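Local coordinates for protein pullulanase (PDB 2WAN) that hydrolyses alpha-1,6-glucosidic linkages in pullulan and at the branch points of starch polysaccharides, as a bacterial debranching enzyme of the alpha-amylase type, at residues V678-R684 with E727-V732. Sequence-based numbering, arbitrary orientation.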
ATOM      1  N   VAL A 678      -9.096   3.333  -0.761  1.00 10.38           N
ATOM      2  CA  VAL A 678      -8.236   3.488   0.418  1.00  9.80           C
ATOM      3  C   VAL A 678      -9.034   3.300   1.699  1.00  9.86           C
ATOM      4  O   VAL A 678     -10.177   3.723   1.782  1.00 11.66           O
ATOM      5  CB  VAL A 678      -7.488   4.857   0.445  1.00  9.62           C
ATOM      6  CG1 VAL A 678      -6.521   4.944  -0.716  1.00 10.90           C
ATOM      7  CG2 VAL A 678      -8.491   6.048   0.417  1.00 11.73           C
ATOM      8  N   PHE A 679      -8.429   2.654   2.689  1.00 10.03           N
ATOM      9  CA  PHE A 679      -9.047   2.529   3.997  1.00 10.01           C
ATOM     10  C   PHE A 679      -9.293   3.918   4.564  1.00 12.85           C
ATOM     11  O   PHE A 679      -8.403   4.783   4.552  1.00 12.71           O
ATOM     12  CB  PHE A 679      -8.155   1.730   4.943  1.00 10.11           C
ATOM     13  CG  PHE A 679      -8.267   0.260   4.747  1.00 11.88           C
ATOM     14  CD1 PHE A 679      -9.382  -0.429   5.241  1.00 12.52           C
ATOM     15  CD2 PHE A 679      -7.292  -0.434   4.043  1.00 12.12           C
ATOM     16  CE1 PHE A 679      -9.528  -1.825   5.050  1.00 12.62           C
ATOM     17  CE2 PHE A 679      -7.422  -1.825   3.859  1.00 13.41           C
ATOM     18  CZ  PHE A 679      -8.523  -2.510   4.374  1.00 10.86           C
ATOM     19  N   ASN A 680     -10.512   4.120   5.038  1.00 11.64           N
ATOM     20  CA  ASN A 680     -10.966   5.428   5.475  1.00 11.58           C
ATOM     21  C   ASN A 680     -10.792   5.597   6.979  1.00 11.22           C
ATOM     22  O   ASN A 680     -11.688   5.312   7.758  1.00 12.36           O
ATOM     23  CB  ASN A 680     -12.422   5.641   5.030  1.00 10.06           C
ATOM     24  CG  ASN A 680     -12.926   7.047   5.328  1.00 10.47           C
ATOM     25  OD1 ASN A 680     -12.271   7.808   6.032  1.00 12.26           O
ATOM     26  ND2 ASN A 680     -14.112   7.384   4.808  1.00 12.07           N
ATOM     27  N   ASP A 681      -9.612   6.043   7.384  1.00 10.64           N
ATOM     28  CA  ASP A 681      -9.390   6.285   8.804  1.00 14.32           C
ATOM     29  C   ASP A 681     -10.174   7.492   9.339  1.00 14.26           C
ATOM     30  O   ASP A 681     -10.342   7.615  10.565  1.00 12.46           O
ATOM     31  CB  ASP A 681      -7.889   6.330   9.173  1.00 13.62           C
ATOM     32  CG  ASP A 681      -7.088   7.366   8.384  1.00 18.49           C
ATOM     33  OD1 ASP A 681      -7.464   7.736   7.253  1.00 18.02           O
ATOM     34  OD2 ASP A 681      -6.041   7.787   8.915  1.00 24.02           O
ATOM     35  N   ASN A 682     -10.675   8.360   8.452  1.00 13.43           N
ATOM     36  CA  ASN A 682     -11.522   9.478   8.917  1.00 13.81           C
ATOM     37  C   ASN A 682     -12.851   8.985   9.505  1.00 13.18           C
ATOM     38  O   ASN A 682     -13.242   9.389  10.614  1.00 14.02           O
ATOM     39  CB  ASN A 682     -11.795  10.503   7.812  1.00 13.47           C
ATOM     40  CG  ASN A 682     -10.549  11.269   7.383  1.00 13.56           C
ATOM     41  OD1 ASN A 682      -9.502  11.216   8.044  1.00 17.25           O
ATOM     42  ND2 ASN A 682     -10.668  12.004   6.277  1.00 15.59           N
ATOM     43  N   ILE A 683     -13.552   8.122   8.771  1.00 11.07           N
ATOM     44  CA  ILE A 683     -14.809   7.580   9.310  1.00 11.67           C
ATOM     45  C   ILE A 683     -14.542   6.666  10.543  1.00 13.38           C
ATOM     46  O   ILE A 683     -15.307   6.685  11.506  1.00 13.70           O
ATOM     47  CB  ILE A 683     -15.690   6.921   8.209  1.00  9.42           C
ATOM     48  CG1 ILE A 683     -17.159   6.836   8.672  1.00  9.84           C
ATOM     49  CG2 ILE A 683     -15.110   5.555   7.761  1.00 11.08           C
ATOM     50  CD1 ILE A 683     -18.099   6.059   7.672  1.00 10.48           C
ATOM     51  N   ARG A 684     -13.450   5.901  10.509  1.00 11.20           N
ATOM     52  CA  ARG A 684     -13.037   5.042  11.622  1.00 11.06           C
ATOM     53  C   ARG A 684     -12.846   5.866  12.898  1.00 12.01           C
ATOM     54  O   ARG A 684     -13.426   5.562  13.947  1.00 12.36           O
ATOM     55  CB  ARG A 684     -11.721   4.330  11.278  1.00 11.61           C
ATOM     56  CG  ARG A 684     -11.319   3.246  12.282  1.00 15.54           C
ATOM     57  CD  ARG A 684      -9.802   3.001  12.259  1.00 17.83           C
ATOM     58  NE  ARG A 684      -9.044   4.160  12.771  1.00 16.12           N
ATOM     59  CZ  ARG A 684      -7.821   4.523  12.374  1.00 21.20           C
ATOM     60  NH1 ARG A 684      -7.152   3.842  11.446  1.00 22.03           N
ATOM     61  NH2 ARG A 684      -7.265   5.599  12.895  1.00 17.43           N
ATOM     62  N   GLU A 727     -13.912   4.477  -4.067  1.00 10.49           N
ATOM     63  CA  GLU A 727     -12.564   4.807  -3.584  1.00  9.77           C
ATOM     64  C   GLU A 727     -12.397   4.820  -2.070  1.00  9.56           C
ATOM     65  O   GLU A 727     -11.270   4.976  -1.584  1.00 11.21           O
ATOM     66  CB  GLU A 727     -12.102   6.164  -4.162  1.00  9.88           C
ATOM     67  CG  GLU A 727     -12.055   6.105  -5.681  1.00 11.12           C
ATOM     68  CD  GLU A 727     -11.772   7.456  -6.316  1.00 16.53           C
ATOM     69  OE1 GLU A 727     -11.607   8.449  -5.570  1.00 13.90           O
ATOM     70  OE2 GLU A 727     -11.723   7.510  -7.560  1.00 14.24           O
ATOM     71  N   THR A 728     -13.501   4.654  -1.328  1.00 10.40           N
ATOM     72  CA  THR A 728     -13.413   4.603   0.130  1.00 11.40           C
ATOM     73  C   THR A 728     -13.812   3.236   0.666  1.00 11.02           C
ATOM     74  O   THR A 728     -14.911   2.726   0.369  1.00 10.43           O
ATOM     75  CB  THR A 728     -14.238   5.735   0.846  1.00  9.90           C
ATOM     76  OG1 THR A 728     -14.116   5.576   2.267  1.00 11.75           O
ATOM     77  CG2 THR A 728     -15.753   5.687   0.454  1.00 12.71           C
ATOM     78  N   ILE A 729     -12.907   2.655   1.453  1.00  9.80           N
ATOM     79  CA  ILE A 729     -13.197   1.442   2.230  1.00 10.69           C
ATOM     80  C   ILE A 729     -13.579   1.880   3.648  1.00 10.41           C
ATOM     81  O   ILE A 729     -12.721   2.270   4.448  1.00 10.95           O
ATOM     82  CB  ILE A 729     -11.993   0.471   2.267  1.00  9.32           C
ATOM     83  CG1 ILE A 729     -11.338   0.334   0.880  1.00 11.81           C
ATOM     84  CG2 ILE A 729     -12.423  -0.924   2.867  1.00  9.25           C
ATOM     85  CD1 ILE A 729     -12.272  -0.205  -0.240  1.00 13.14           C
ATOM     86  N   ASN A 730     -14.877   1.809   3.947  1.00  9.11           N
ATOM     87  CA  ASN A 730     -15.399   2.285   5.222  1.00  9.98           C
ATOM     88  C   ASN A 730     -15.258   1.188   6.264  1.00 12.23           C
ATOM     89  O   ASN A 730     -15.576   0.027   5.995  1.00 11.02           O
ATOM     90  CB  ASN A 730     -16.882   2.651   5.071  1.00  9.60           C
ATOM     91  CG  ASN A 730     -17.096   3.811   4.123  1.00 11.90           C
ATOM     92  OD1 ASN A 730     -16.274   4.731   4.055  1.00 10.30           O
ATOM     93  ND2 ASN A 730     -18.204   3.784   3.393  1.00 10.40           N
ATOM     94  N   TYR A 731     -14.785   1.555   7.453  1.00 10.25           N
ATOM     95  CA  TYR A 731     -14.590   0.544   8.496  1.00 10.15           C
ATOM     96  C   TYR A 731     -14.455   1.201   9.853  1.00 10.92           C
ATOM     97  O   TYR A 731     -14.244   2.436   9.951  1.00 11.65           O
ATOM     98  CB  TYR A 731     -13.361  -0.347   8.203  1.00  8.72           C
ATOM     99  CG  TYR A 731     -12.010   0.304   8.472  1.00  6.69           C
ATOM    100  CD1 TYR A 731     -11.624   1.485   7.833  1.00 12.76           C
ATOM    101  CD2 TYR A 731     -11.108  -0.275   9.370  1.00 13.76           C
ATOM    102  CE1 TYR A 731     -10.357   2.076   8.093  1.00 12.51           C
ATOM    103  CE2 TYR A 731      -9.852   0.304   9.629  1.00 15.74           C
ATOM    104  CZ  TYR A 731      -9.490   1.477   8.986  1.00 13.72           C
ATOM    105  OH  TYR A 731      -8.254   2.037   9.243  1.00 16.20           O
ATOM    106  N   VAL A 732     -14.586   0.363  10.880  1.00 10.74           N
ATOM    107  CA  VAL A 732     -14.357   0.788  12.259  1.00 10.38           C
ATOM    108  C   VAL A 732     -13.226  -0.014  12.934  1.00 11.32           C
ATOM    109  O   VAL A 732     -12.517   0.540  13.779  1.00 11.30           O
ATOM    110  CB  VAL A 732     -15.678   0.797  13.076  1.00  9.24           C
ATOM    111  CG1 VAL A 732     -16.241  -0.601  13.234  1.00 10.69           C
ATOM    112  CG2 VAL A 732     -15.470   1.466  14.478  1.00 12.15           C
TER
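Val678 and Phe679 pair in parallel with Thr728 and Ile729 on the next strand of the catalytic (beta/alpha)8 TIM barrel, held by backbone hydrogen bonds from Val678 N to Glu727 O, from Ile729 N to Val678 O (2.9 Å) and from Asn680 N to Ile729 O. Phe679 and Ile729 share one face of this sheet, where ring atom Phe679 CE1 meets the methyl Ile729 CG2 at 3.7 Å; both are wholly apolar, as suits this buried layer, which Phe775 of the following strand extends. Asn680, at the N-cap position, leads the chain into helix 681-688. Its side chain extends away from its own N (chi1 -174°), letting Asn680 OD1 cap the helix by accepting from Ile683 N (3.0 Å), while Asn680 ND2 gives a weak bond to Thr728 OG1 (3.1 Å). Thr728 OG1 in turn donates to Asn730 OD1 at 2.9 Å, a short polar relay suited to asparagine and threonine.

Farther along, the Tyr731 ring stands between two partners. The edge of Phe679 meets one face in a T-shaped stack, planes at 69°, and the Arg684 methylenes lie along the opposite face, CG making a CH-pi contact. Bent at chi3 (68°), the chain brings Arg684 NH1 back to donate a hydrogen bond to Tyr731 OH at 3.1 Å. A leucine in place of Tyr731 would probably leave Arg684 NH1 without this acceptor and Phe679 without its stacking face. Tyrosine thus joins apolar faces to a polar end, and with the Asn680 cap fixes helix 681-688 against the chain following 728-730.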